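Local coordinates for protein glucose dehydrogenase (Serratia sp. FS14, PDB 7CDY) that belongs to the glucose/sorbosone dehydrogenase family of beta-propeller proteins and carries a bound calcium ion, at residues H13-A18 with L62-P67; D9-P14 with I28-G33; G275-A280 with D327-L332; M270-G275 with H283-G288. One frame throughout, in Å; residues are numbered along the deposited sequence. Where two conformers were deposited one is given.

Interaction 1 of 4, residues H13-A18 with L62-P67; sequences HPWSLA and LLEVLP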
loop_
_atom_site.group_PDB
_atom_site.type_symbol
_atom_site.label_atom_id
_atom_site.label_comp_id
_atom_site.label_asym_id
_atom_site.label_seq_id
_atom_site.Cartn_x
_atom_site.Cartn_y
_atom_site.Cartn_z
ATOM N N HIS A 13 -12.881 -7.856 6.250
ATOM C CA HIS A 13 -12.160 -6.747 5.639
ATOM C C HIS A 13 -10.643 -6.980 5.603
ATOM O O HIS A 13 -9.872 -6.225 6.194
ATOM C CB HIS A 13 -12.511 -5.427 6.315
ATOM C CG HIS A 13 -13.951 -5.057 6.139
ATOM N ND1 HIS A 13 -14.439 -4.531 4.964
ATOM C CD2 HIS A 13 -15.016 -5.188 6.966
ATOM C CE1 HIS A 13 -15.741 -4.328 5.083
ATOM N NE2 HIS A 13 -16.116 -4.720 6.287
ATOM N N PRO A 14 -10.198 -8.036 4.935
ATOM C CA PRO A 14 -8.756 -8.269 4.826
ATOM C C PRO A 14 -8.103 -7.132 4.059
ATOM O O PRO A 14 -8.714 -6.513 3.181
ATOM C CB PRO A 14 -8.671 -9.592 4.058
ATOM C CG PRO A 14 -9.927 -9.592 3.207
ATOM C CD PRO A 14 -10.981 -8.935 4.066
ATOM N N TRP A 15 -6.854 -6.837 4.412
ATOM C CA TRP A 15 -6.212 -5.641 3.876
ATOM C C TRP A 15 -4.901 -5.932 3.173
ATOM O O TRP A 15 -4.636 -5.356 2.120
ATOM C CB TRP A 15 -5.982 -4.612 4.997
ATOM C CG TRP A 15 -5.939 -3.171 4.533
ATOM C CD1 TRP A 15 -7.004 -2.323 4.415
ATOM C CD2 TRP A 15 -4.783 -2.428 4.130
ATOM N NE1 TRP A 15 -6.580 -1.092 3.969
ATOM C CE2 TRP A 15 -5.219 -1.124 3.799
ATOM C CE3 TRP A 15 -3.420 -2.726 4.047
ATOM C CZ2 TRP A 15 -4.333 -0.122 3.373
ATOM C CZ3 TRP A 15 -2.547 -1.735 3.631
ATOM C CH2 TRP A 15 -3.007 -0.445 3.298
ATOM N N SER A 16 -4.083 -6.827 3.715
ATOM C CA SER A 16 -2.751 -7.079 3.185
ATOM C C SER A 16 -2.470 -8.568 3.243
ATOM O O SER A 16 -2.949 -9.271 4.134
ATOM C CB SER A 16 -1.699 -6.353 4.054
ATOM O OG SER A 16 -0.354 -6.535 3.617
ATOM N N LEU A 17 -1.674 -9.045 2.292
ATOM C CA LEU A 17 -1.131 -10.392 2.389
ATOM C C LEU A 17 0.341 -10.381 2.031
ATOM O O LEU A 17 0.818 -9.527 1.284
ATOM C CB LEU A 17 -1.897 -11.412 1.534
ATOM C CG LEU A 17 -1.612 -11.434 0.039
ATOM C CD1 LEU A 17 -0.487 -12.409 -0.332
ATOM C CD2 LEU A 17 -2.880 -11.775 -0.739
ATOM N N ALA A 18 1.043 -11.396 2.527
ATOM C CA ALA A 18 2.459 -11.547 2.237
ATOM C C ALA A 18 2.842 -13.016 2.284
ATOM O O ALA A 18 2.466 -13.736 3.210
ATOM C CB ALA A 18 3.313 -10.787 3.247
ATOM N N LEU A 62 -5.613 -2.505 11.304
ATOM C CA LEU A 62 -4.374 -3.189 10.978
ATOM C C LEU A 62 -4.260 -3.220 9.464
ATOM O O LEU A 62 -5.196 -3.657 8.780
ATOM C CB LEU A 62 -4.365 -4.609 11.551
ATOM C CG LEU A 62 -3.094 -5.416 11.288
ATOM C CD1 LEU A 62 -1.891 -4.745 11.944
ATOM C CD2 LEU A 62 -3.263 -6.830 11.827
ATOM N N LEU A 63 -3.141 -2.706 8.944
ATOM C CA LEU A 63 -2.978 -2.456 7.518
ATOM C C LEU A 63 -1.977 -3.434 6.900
ATOM O O LEU A 63 -2.327 -4.599 6.692
ATOM C CB LEU A 63 -2.666 -0.978 7.252
ATOM C CG LEU A 63 -3.707 -0.030 7.879
ATOM C CD1 LEU A 63 -3.256 1.423 7.792
ATOM C CD2 LEU A 63 -5.109 -0.196 7.278
ATOM N N GLU A 64 -0.753 -3.007 6.584
ATOM C CA GLU A 64 0.169 -3.860 5.838
ATOM C C GLU A 64 0.860 -4.877 6.736
ATOM O O GLU A 64 1.228 -4.573 7.872
ATOM C CB GLU A 64 1.250 -3.009 5.152
ATOM C CG GLU A 64 2.038 -3.730 4.052
ATOM C CD GLU A 64 1.365 -3.616 2.703
ATOM O OE1 GLU A 64 0.204 -4.071 2.556
ATOM O OE2 GLU A 64 1.980 -3.047 1.774
ATOM N N VAL A 65 1.096 -6.069 6.187
ATOM C CA VAL A 65 2.037 -7.035 6.745
ATOM C C VAL A 65 3.142 -7.252 5.720
ATOM O O VAL A 65 2.869 -7.477 4.536
ATOM C CB VAL A 65 1.350 -8.355 7.153
ATOM C CG1 VAL A 65 0.602 -9.022 5.985
ATOM C CG2 VAL A 65 2.370 -9.318 7.758
ATOM N N LEU A 66 4.395 -7.157 6.166
ATOM C CA LEU A 66 5.543 -7.299 5.273
ATOM C C LEU A 66 6.689 -8.003 5.990
ATOM O O LEU A 66 7.401 -7.388 6.802
ATOM C CB LEU A 66 5.987 -5.947 4.718
ATOM C CG LEU A 66 7.174 -5.959 3.747
ATOM C CD1 LEU A 66 6.958 -6.963 2.635
ATOM C CD2 LEU A 66 7.427 -4.571 3.154
ATOM N N PRO A 67 6.902 -9.282 5.707
ATOM C CA PRO A 67 8.110 -9.955 6.189
ATOM C C PRO A 67 9.352 -9.234 5.702
ATOM O O PRO A 67 9.389 -8.656 4.615
ATOM C CB PRO A 67 8.008 -11.348 5.562
ATOM C CG PRO A 67 6.530 -11.533 5.309
ATOM C CD PRO A 67 6.032 -10.180 4.945
HETATM O O HOH W 1 2.931 -7.661 1.838
#
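The axes of strands 14-18 and 62-67 come within 5.4 Å of each other and run only 6° from parallel, yet no backbone-to-backbone hydrogen bond joins the two segments; the contact runs through side chains that meet side chains or backbone, and through a water. Trp15 leans its indole on Leu63: CG stands anti to the backbone N (chi1 -153°), and methyl CD2 of Leu63 sits 3.7 Å from the centroid of the five-membered ring, over one face and shifted toward the rim, a CH-pi contact. Trp15 CE3 also approaches Leu63 C at 3.3 Å. Next along the strand, the hydroxyl of Ser16 is both donor and acceptor. Its OG donates to Glu64 OE1 over 2.7 Å, reaching that oxygen from above the carboxylate plane, and receives the N-H of Val65 in a nearly straight bond (172°, 3.0 Å). Farther on, Ala18 CB packs tightly against Pro67 CD at 3.3 Å, and a water is placed to bridge Leu17 O and Val65 O, though other acceptors lie within its reach. Glu64 has further partners, Lys128 for OE1 and Arg323 for OE2; these two basic residues may favour its charged form, although acidic Glu321 lies close by. Leu63 and Glu64 form a classic beta bulge opposite Ser80 of strand 76-84. The two parallel segments belong to different antiparallel sheets, as between adjacent propeller blades: strand 3-19 pairs with 26-30, strand 62-67 pairs with 76-84, and Thr29 reaches across to Leu63 O.

Interaction 2 of 4, residues D9-P14 with I28-G33; sequences DGLEHP and ITERPG
The His13 imidazole and the Arg31 guanidinium are turned nearly parallel, their planes 19° apart, with NH2 the guanidinium atom that lies over the ring. It stands 3.6 Å above one face of the His13 ring, offset toward the rim, while CB of His13 lies over one face of the guanidinium; ring atom ND1 is held by Asp335. The same two residues are joined through their backbones, Arg31 N donating to His13 O over 2.9 Å from above the carbonyl plane. Pro14 and Glu30 then face each other as an antiparallel non-hydrogen-bonded pair, with Pro14 CA 3.1 Å from Thr29 O in a CA-H...O contact. The extended Glu30 chain brings its carboxylate beside Glu12, and OE1 accepts from the backbone N of Glu12: the bond is 2.8 Å long, nearly straight at 172°, and uses the anti lone pair. A water spans Glu30 OE1 and Gly10 O. Pro32 CG rests 3.7 Å from Glu12 CD, and Leu11 CD1 meets Ile28 CD1 at 4.1 Å. Glu30 thus ties the irregular run 10-12 of one hairpin arm to the other. Its OE2 is bridged by Arg34 and Arg36, and Glu12 OE2 also by Arg34, so the two carboxylates, near one another, share an arginine that should offset their repulsion.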
loop_
_atom_site.group_PDB
_atom_site.type_symbol
_atom_site.label_atom_id
_atom_site.label_comp_id
_atom_site.label_asym_id
_atom_site.label_seq_id
_atom_site.Cartn_x
_atom_site.Cartn_y
_atom_site.Cartn_z
ATOM N N ASP A 9 -12.447 -17.984 2.699
ATOM C CA ASP A 9 -13.486 -16.989 2.930
ATOM C C ASP A 9 -13.503 -16.592 4.403
ATOM O O ASP A 9 -12.609 -16.977 5.166
ATOM C CB ASP A 9 -14.856 -17.518 2.482
ATOM C CG ASP A 9 -15.325 -18.719 3.301
ATOM O OD1 ASP A 9 -14.546 -19.276 4.099
ATOM O OD2 ASP A 9 -16.497 -19.108 3.141
ATOM N N GLY A 10 -14.503 -15.816 4.809
ATOM C CA GLY A 10 -14.650 -15.467 6.212
ATOM C C GLY A 10 -13.572 -14.565 6.772
ATOM O O GLY A 10 -13.310 -14.600 7.978
ATOM N N LEU A 11 -12.932 -13.759 5.933
ATOM C CA LEU A 11 -11.935 -12.799 6.393
ATOM C C LEU A 11 -12.627 -11.451 6.501
ATOM O O LEU A 11 -13.199 -10.976 5.520
ATOM C CB LEU A 11 -10.790 -12.705 5.392
ATOM C CG LEU A 11 -9.930 -13.959 5.248
ATOM C CD1 LEU A 11 -9.199 -13.945 3.923
ATOM C CD2 LEU A 11 -8.953 -14.076 6.422
ATOM N N GLU A 12 -12.592 -10.838 7.679
ATOM C CA GLU A 12 -13.336 -9.593 7.887
ATOM C C GLU A 12 -12.504 -8.413 7.395
ATOM O O GLU A 12 -11.528 -8.013 8.045
ATOM C CB GLU A 12 -13.735 -9.420 9.350
ATOM C CG GLU A 12 -14.654 -8.219 9.551
ATOM C CD GLU A 12 -15.059 -7.989 10.994
ATOM O OE1 GLU A 12 -15.956 -7.143 11.216
ATOM O OE2 GLU A 12 -14.494 -8.633 11.900
ATOM N N HIS A 13 -12.881 -7.856 6.250
ATOM C CA HIS A 13 -12.160 -6.747 5.639
ATOM C C HIS A 13 -10.643 -6.980 5.603
ATOM O O HIS A 13 -9.872 -6.225 6.194
ATOM C CB HIS A 13 -12.511 -5.427 6.315
ATOM C CG HIS A 13 -13.951 -5.057 6.139
ATOM N ND1 HIS A 13 -14.439 -4.531 4.964
ATOM C CD2 HIS A 13 -15.016 -5.188 6.966
ATOM C CE1 HIS A 13 -15.741 -4.328 5.083
ATOM N NE2 HIS A 13 -16.116 -4.720 6.287
ATOM N N PRO A 14 -10.198 -8.036 4.935
ATOM C CA PRO A 14 -8.756 -8.269 4.826
ATOM C C PRO A 14 -8.103 -7.132 4.059
ATOM O O PRO A 14 -8.714 -6.513 3.181
ATOM C CB PRO A 14 -8.671 -9.592 4.058
ATOM C CG PRO A 14 -9.927 -9.592 3.207
ATOM C CD PRO A 14 -10.981 -8.935 4.066
ATOM N N ILE A 28 -1.982 -12.784 6.477
ATOM C CA ILE A 28 -3.095 -11.940 6.051
ATOM C C ILE A 28 -3.490 -11.063 7.221
ATOM O O ILE A 28 -3.664 -11.562 8.334
ATOM C CB ILE A 28 -4.318 -12.784 5.635
ATOM C CG1 ILE A 28 -3.950 -13.767 4.529
ATOM C CG2 ILE A 28 -5.474 -11.885 5.195
ATOM C CD1 ILE A 28 -5.111 -14.637 4.066
ATOM N N THR A 29 -3.675 -9.769 6.974
ATOM C CA THR A 29 -4.272 -8.901 7.974
ATOM C C THR A 29 -5.766 -8.754 7.727
ATOM O O THR A 29 -6.221 -8.665 6.582
ATOM C CB THR A 29 -3.627 -7.512 7.990
ATOM O OG1 THR A 29 -3.840 -6.875 6.722
ATOM C CG2 THR A 29 -2.132 -7.615 8.280
ATOM N N GLU A 30 -6.520 -8.726 8.820
ATOM C CA GLU A 30 -7.908 -8.285 8.815
ATOM C C GLU A 30 -7.907 -6.901 9.447
ATOM O O GLU A 30 -7.392 -6.724 10.564
ATOM C CB GLU A 30 -8.780 -9.237 9.634
ATOM C CG GLU A 30 -8.906 -10.644 9.049
ATOM C CD GLU A 30 -9.685 -11.558 9.971
ATOM O OE1 GLU A 30 -10.902 -11.750 9.738
ATOM O OE2 GLU A 30 -9.111 -12.046 10.957
ATOM N N ARG A 31 -8.441 -5.921 8.722
ATOM C CA ARG A 31 -8.408 -4.537 9.190
ATOM C C ARG A 31 -8.894 -4.340 10.621
ATOM O O ARG A 31 -8.289 -3.525 11.336
ATOM C CB ARG A 31 -9.125 -3.602 8.196
ATOM C CG ARG A 31 -8.872 -2.125 8.464
ATOM C CD ARG A 31 -9.515 -1.225 7.403
ATOM N NE ARG A 31 -10.958 -1.453 7.337
ATOM C CZ ARG A 31 -11.729 -1.174 6.292
ATOM N NH1 ARG A 31 -11.211 -0.631 5.197
ATOM N NH2 ARG A 31 -13.029 -1.426 6.354
ATOM N N PRO A 32 -9.933 -5.027 11.112
ATOM C CA PRO A 32 -10.333 -4.822 12.512
ATOM C C PRO A 32 -9.234 -5.070 13.536
ATOM O O PRO A 32 -9.375 -4.620 14.682
ATOM C CB PRO A 32 -11.506 -5.795 12.691
ATOM C CG PRO A 32 -12.084 -5.903 11.346
ATOM C CD PRO A 32 -10.926 -5.840 10.387
ATOM N N GLY A 33 -8.163 -5.790 13.182
ATOM C CA GLY A 33 -7.000 -5.866 14.051
ATOM C C GLY A 33 -6.410 -7.242 14.280
ATOM O O GLY A 33 -5.782 -7.463 15.318
HETATM O O HOH W 2 -12.283 -13.696 10.718
#

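Interaction 3 of 4, residues G275-A280 with D327-L332; sequences GQRFPA and DGYLYL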
loop_
_atom_site.group_PDB
_atom_site.type_symbol
_atom_site.label_atom_id
_atom_site.label_comp_id
_atom_site.label_asym_id
_atom_site.label_seq_id
_atom_site.Cartn_x
_atom_site.Cartn_y
_atom_site.Cartn_z
ATOM N N GLY A 275 6.765 -13.560 -13.279
ATOM C CA GLY A 275 6.790 -15.006 -13.215
ATOM C C GLY A 275 7.005 -15.636 -14.578
ATOM O O GLY A 275 7.100 -14.967 -15.604
ATOM N N GLN A 276 7.088 -16.970 -14.575
ATOM C CA GLN A 276 7.221 -17.733 -15.807
ATOM C C GLN A 276 5.969 -18.512 -16.176
ATOM O O GLN A 276 5.853 -18.954 -17.322
ATOM C CB GLN A 276 8.400 -18.716 -15.712
ATOM C CG GLN A 276 9.776 -18.083 -15.879
ATOM C CD GLN A 276 9.854 -17.128 -17.057
ATOM O OE1 GLN A 276 9.456 -17.463 -18.173
ATOM N NE2 GLN A 276 10.376 -15.931 -16.811
ATOM N N ARG A 277 5.032 -18.687 -15.241
ATOM C CA ARG A 277 3.881 -19.541 -15.510
ATOM C C ARG A 277 3.007 -18.979 -16.625
ATOM O O ARG A 277 2.514 -19.729 -17.473
ATOM C CB ARG A 277 3.063 -19.740 -14.237
ATOM C CG ARG A 277 1.816 -20.559 -14.460
ATOM C CD ARG A 277 1.091 -20.823 -13.161
ATOM N NE ARG A 277 1.945 -21.465 -12.170
ATOM C CZ ARG A 277 2.106 -22.779 -12.064
ATOM N NH1 ARG A 277 2.901 -23.274 -11.126
ATOM N NH2 ARG A 277 1.471 -23.595 -12.896
ATOM N N PHE A 278 2.793 -17.661 -16.637
ATOM C CA PHE A 278 1.921 -17.003 -17.608
ATOM C C PHE A 278 2.755 -15.976 -18.362
ATOM O O PHE A 278 2.754 -14.782 -18.020
ATOM C CB PHE A 278 0.711 -16.372 -16.922
ATOM C CG PHE A 278 -0.114 -17.356 -16.152
ATOM C CD1 PHE A 278 -0.783 -18.382 -16.809
ATOM C CD2 PHE A 278 -0.209 -17.278 -14.772
ATOM C CE1 PHE A 278 -1.539 -19.297 -16.107
ATOM C CE2 PHE A 278 -0.959 -18.190 -14.065
ATOM C CZ PHE A 278 -1.629 -19.207 -14.734
ATOM N N PRO A 279 3.482 -16.405 -19.398
ATOM C CA PRO A 279 4.388 -15.478 -20.095
ATOM C C PRO A 279 3.696 -14.252 -20.662
ATOM O O PRO A 279 4.321 -13.188 -20.753
ATOM C CB PRO A 279 5.002 -16.349 -21.200
ATOM C CG PRO A 279 4.826 -17.761 -20.711
ATOM C CD PRO A 279 3.540 -17.770 -19.950
ATOM N N ALA A 280 2.419 -14.364 -21.033
ATOM C CA ALA A 280 1.698 -13.216 -21.571
ATOM C C ALA A 280 1.545 -12.103 -20.547
ATOM O O ALA A 280 1.347 -10.944 -20.926
ATOM C CB ALA A 280 0.320 -13.646 -22.074
ATOM N N ASP A 327 4.697 -18.966 -7.058
ATOM C CA ASP A 327 4.238 -20.050 -7.915
ATOM C C ASP A 327 3.760 -19.572 -9.279
ATOM O O ASP A 327 3.302 -20.392 -10.082
ATOM C CB ASP A 327 3.109 -20.826 -7.225
ATOM C CG ASP A 327 1.926 -19.943 -6.854
ATOM O OD1 ASP A 327 1.965 -18.726 -7.142
ATOM O OD2 ASP A 327 0.945 -20.468 -6.280
ATOM N N GLY A 328 3.830 -18.271 -9.553
ATOM C CA GLY A 328 3.413 -17.736 -10.827
ATOM C C GLY A 328 1.961 -17.317 -10.927
ATOM O O GLY A 328 1.535 -16.913 -12.012
ATOM N N TYR A 329 1.185 -17.410 -9.850
ATOM C CA TYR A 329 -0.188 -16.925 -9.832
ATOM C C TYR A 329 -0.262 -15.578 -9.122
ATOM O O TYR A 329 0.631 -15.205 -8.358
ATOM C CB TYR A 329 -1.105 -17.915 -9.105
ATOM C CG TYR A 329 -1.391 -19.189 -9.865
ATOM C CD1 TYR A 329 -0.556 -20.294 -9.741
ATOM C CD2 TYR A 329 -2.495 -19.288 -10.699
ATOM C CE1 TYR A 329 -0.819 -21.466 -10.425
ATOM C CE2 TYR A 329 -2.765 -20.455 -11.391
ATOM C CZ TYR A 329 -1.920 -21.535 -11.251
ATOM O OH TYR A 329 -2.192 -22.698 -11.942
ATOM N N LEU A 330 -1.340 -14.846 -9.388
ATOM C CA LEU A 330 -1.651 -13.656 -8.608
ATOM C C LEU A 330 -2.532 -14.046 -7.435
ATOM O O LEU A 330 -3.360 -14.951 -7.537
ATOM C CB LEU A 330 -2.390 -12.622 -9.459
ATOM C CG LEU A 330 -1.622 -11.987 -10.610
ATOM C CD1 LEU A 330 -2.549 -11.081 -11.394
ATOM C CD2 LEU A 330 -0.434 -11.200 -10.086
ATOM N N TYR A 331 -2.350 -13.349 -6.317
ATOM C CA TYR A 331 -3.134 -13.568 -5.112
ATOM C C TYR A 331 -3.810 -12.260 -4.721
ATOM O O TYR A 331 -3.149 -11.218 -4.628
ATOM C CB TYR A 331 -2.248 -14.103 -3.978
ATOM C CG TYR A 331 -1.846 -15.549 -4.188
ATOM C CD1 TYR A 331 -0.862 -15.891 -5.110
ATOM C CD2 TYR A 331 -2.474 -16.567 -3.490
ATOM C CE1 TYR A 331 -0.508 -17.223 -5.317
ATOM C CE2 TYR A 331 -2.123 -17.892 -3.684
ATOM C CZ TYR A 331 -1.146 -18.211 -4.597
ATOM O OH TYR A 331 -0.807 -19.538 -4.782
ATOM N N LEU A 332 -5.126 -12.310 -4.517
ATOM C CA LEU A 332 -5.927 -11.129 -4.234
ATOM C C LEU A 332 -6.672 -11.297 -2.921
ATOM O O LEU A 332 -6.981 -12.421 -2.502
ATOM C CB LEU A 332 -6.994 -10.902 -5.321
ATOM C CG LEU A 332 -6.592 -10.934 -6.794
ATOM C CD1 LEU A 332 -7.768 -10.516 -7.675
ATOM C CD2 LEU A 332 -5.380 -10.085 -7.082
#
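Arg277 and Phe278, in the loop joining strands 267-273 and 284-289, close over the turn at Asp327 to Tyr329 that leads into strand 330-334. The arginine bends at chi3 (-56°), which turns NE to Asp327 O; that bond is 2.7 Å long with an angle of 159°, nearly along the C=O axis and within the guanidinium plane. NH1 adds only a weak bond to the same oxygen. One face of the Tyr329 ring receives both loop residues. Arg277 CD lies 3.8 Å from the ring centroid as a CH-pi contact, and the edge of Phe278 points at that face in a T-shaped pair, centroids 5.4 Å apart and planes at 80°. The acceptor carbonyl belongs to an Asx turn: Asp327 OD1 takes the N-H of Tyr329 over 3.1 Å, met from above the carboxylate plane. Strand 330-334 pairs with 339-345, and from there Lys343 makes a cation-pi contact with Tyr329. Within the loop, Arg277 CG sits over the centre of the Phe278 ring, 3.6 Å above its plane. Phe278 CD2 also comes within 3.3 Å of Gly328 O, the carbonyl that accepts a bond from Tyr273.

Interaction 4 of 4, residues M270-G275 with H283-G288; sequences MAFYDG and HSLFIG
Methyl CD1 of Leu285 sits over the centre of the Phe272 ring, 3.8 Å from its centroid and only 8° off the ring normal, a CH-pi contact. The leucine CG is anti to the backbone N (chi1 172°), and chi2 of 60° sets CD1 over the ring. Trp206 meets the Phe272 ring edge-to-face and also touches Met270 and Leu285, so this side of the hairpin packs on strand 205-210. On the side bearing Ala271, Tyr273 and Phe286, Tyr273 CB lies at the edge of the Phe286 ring, 3.8 Å from CE1. Between the two sides of the hairpin run the backbone bonds of the antiparallel strands. Ala271 and Phe286 exchange both bonds of a hydrogen-bonded pair: Phe286 N donates to Ala271 O over 2.8 Å, almost straight at 176°, and Ala271 N donates to Phe286 O over 2.9 Å. Tyr273 N adds a 3.0 Å bond to Ser284 O. His283 N also donates to Tyr273 O, a longer bond of 3.3 Å. The polar side-chain ends have partners elsewhere: Tyr273 OH bonds with Gly328 O and Phe278 N, Ser284 OG with Arg297, and Asp274 OD1 with Arg282 in a salt bridge. Apolar packing and backbone bonds therefore hold the two segments to each other, while the hydroxyls of the buried residues Tyr273 and Ser284 are satisfied by groups outside the two strands.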
loop_
_atom_site.group_PDB
_atom_site.type_symbol
_atom_site.label_atom_id
_atom_site.label_comp_id
_atom_site.label_asym_id
_atom_site.label_seq_id
_atom_site.Cartn_x
_atom_site.Cartn_y
_atom_site.Cartn_z
ATOM N N MET A 270 -0.965 -3.419 -5.632
ATOM C CA MET A 270 -0.245 -3.373 -6.895
ATOM C C MET A 270 0.874 -4.399 -6.877
ATOM O O MET A 270 1.559 -4.565 -5.866
ATOM C CB MET A 270 0.286 -1.967 -7.243
ATOM C CG MET A 270 1.571 -1.564 -6.540
ATOM S SD MET A 270 2.153 0.124 -6.893
ATOM C CE MET A 270 2.564 0.040 -8.631
ATOM N N ALA A 271 1.046 -5.074 -8.007
ATOM C CA ALA A 271 2.073 -6.096 -8.167
ATOM C C ALA A 271 2.530 -6.146 -9.615
ATOM O O ALA A 271 1.699 -6.181 -10.526
ATOM C CB ALA A 271 1.551 -7.478 -7.757
ATOM N N PHE A 272 3.845 -6.174 -9.825
ATOM C CA PHE A 272 4.432 -6.428 -11.134
ATOM C C PHE A 272 4.548 -7.932 -11.351
ATOM O O PHE A 272 4.957 -8.670 -10.448
ATOM C CB PHE A 272 5.836 -5.831 -11.200
ATOM C CG PHE A 272 5.880 -4.328 -11.090
ATOM C CD1 PHE A 272 5.773 -3.527 -12.222
ATOM C CD2 PHE A 272 6.073 -3.711 -9.854
ATOM C CE1 PHE A 272 5.842 -2.145 -12.118
ATOM C CE2 PHE A 272 6.128 -2.337 -9.748
ATOM C CZ PHE A 272 6.019 -1.554 -10.876
ATOM N N TYR A 273 4.191 -8.400 -12.548
ATOM C CA TYR A 273 4.250 -9.829 -12.846
ATOM C C TYR A 273 5.579 -10.150 -13.526
ATOM O O TYR A 273 5.819 -9.739 -14.664
ATOM C CB TYR A 273 3.058 -10.306 -13.677
ATOM C CG TYR A 273 3.033 -11.815 -13.770
ATOM C CD1 TYR A 273 2.395 -12.578 -12.796
ATOM C CD2 TYR A 273 3.696 -12.482 -14.802
ATOM C CE1 TYR A 273 2.391 -13.967 -12.858
ATOM C CE2 TYR A 273 3.696 -13.876 -14.873
ATOM C CZ TYR A 273 3.046 -14.607 -13.898
ATOM O OH TYR A 273 3.038 -15.986 -13.964
ATOM N N ASP A 274 6.435 -10.892 -12.819
ATOM C CA ASP A 274 7.739 -11.320 -13.318
ATOM C C ASP A 274 7.886 -12.837 -13.235
ATOM O O ASP A 274 8.999 -13.360 -13.121
ATOM C CB ASP A 274 8.861 -10.610 -12.553
ATOM C CG ASP A 274 10.227 -10.754 -13.219
ATOM O OD1 ASP A 274 10.297 -10.909 -14.457
ATOM O OD2 ASP A 274 11.240 -10.705 -12.485
ATOM N N GLY A 275 6.765 -13.560 -13.279
ATOM C CA GLY A 275 6.790 -15.006 -13.215
ATOM C C GLY A 275 7.005 -15.636 -14.578
ATOM O O GLY A 275 7.100 -14.967 -15.604
ATOM N N HIS A 283 5.879 -8.373 -17.655
ATOM C CA HIS A 283 5.971 -6.942 -17.935
ATOM C C HIS A 283 4.619 -6.233 -17.841
ATOM O O HIS A 283 4.413 -5.187 -18.456
ATOM C CB HIS A 283 6.714 -6.643 -19.243
ATOM C CG HIS A 283 8.134 -7.120 -19.229
ATOM N ND1 HIS A 283 9.124 -6.483 -18.511
ATOM C CD2 HIS A 283 8.718 -8.198 -19.803
ATOM C CE1 HIS A 283 10.262 -7.136 -18.663
ATOM N NE2 HIS A 283 10.044 -8.179 -19.444
ATOM N N SER A 284 3.704 -6.793 -17.058
ATOM C CA SER A 284 2.447 -6.148 -16.716
ATOM C C SER A 284 2.455 -5.750 -15.244
ATOM O O SER A 284 3.145 -6.359 -14.419
ATOM C CB SER A 284 1.253 -7.067 -16.996
ATOM O OG SER A 284 0.984 -7.151 -18.387
ATOM N N LEU A 285 1.658 -4.728 -14.933
ATOM C CA LEU A 285 1.444 -4.240 -13.577
ATOM C C LEU A 285 -0.032 -4.424 -13.262
ATOM O O LEU A 285 -0.894 -3.948 -14.009
ATOM C CB LEU A 285 1.825 -2.761 -13.496
ATOM C CG LEU A 285 1.480 -2.032 -12.201
ATOM C CD1 LEU A 285 2.183 -2.708 -11.035
ATOM C CD2 LEU A 285 1.864 -0.559 -12.292
ATOM N N PHE A 286 -0.325 -5.138 -12.189
ATOM C CA PHE A 286 -1.697 -5.416 -11.793
ATOM C C PHE A 286 -2.086 -4.551 -10.598
ATOM O O PHE A 286 -1.315 -4.412 -9.640
ATOM C CB PHE A 286 -1.834 -6.894 -11.425
ATOM C CG PHE A 286 -1.773 -7.812 -12.605
ATOM C CD1 PHE A 286 -0.560 -8.306 -13.073
ATOM C CD2 PHE A 286 -2.930 -8.173 -13.264
ATOM C CE1 PHE A 286 -0.511 -9.153 -14.168
ATOM C CE2 PHE A 286 -2.896 -9.027 -14.352
ATOM C CZ PHE A 286 -1.676 -9.516 -14.804
ATOM N N ILE A 287 -3.295 -3.982 -10.651
ATOM C CA ILE A 287 -3.779 -3.042 -9.645
ATOM C C ILE A 287 -5.226 -3.378 -9.319
ATOM O O ILE A 287 -6.035 -3.570 -10.228
ATOM C CB ILE A 287 -3.678 -1.594 -10.168
ATOM C CG1 ILE A 287 -2.205 -1.207 -10.396
ATOM C CG2 ILE A 287 -4.388 -0.621 -9.220
ATOM C CD1 ILE A 287 -2.032 0.093 -11.176
ATOM N N GLY A 288 -5.579 -3.443 -8.041
ATOM C CA GLY A 288 -6.963 -3.696 -7.685
ATOM C C GLY A 288 -7.822 -2.450 -7.830
ATOM O O GLY A 288 -7.348 -1.321 -7.703
#

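The four contacts form two pairs within the propeller. Interactions 1 and 2, centres about 9 Å apart, come first along the chain, share His13 and Pro14, and both use strand 3-19; the first joins it to strand 62-67 of another sheet, the second to its hairpin partner 26-30. Interactions 3 and 4, their centres also about 9 Å apart, share Gly275 and alternate along the chain, and Tyr273 OH links them through Gly328 O. Centres of different pairs lie about 18 to 24 Å apart. Strands 3-19 and 330-334 belong to one sheet, where 339-345 lies between them, so N-terminal and C-terminal strands meet there, as in the ring closure of beta-propellers, and Leu17 packs on Tyr331.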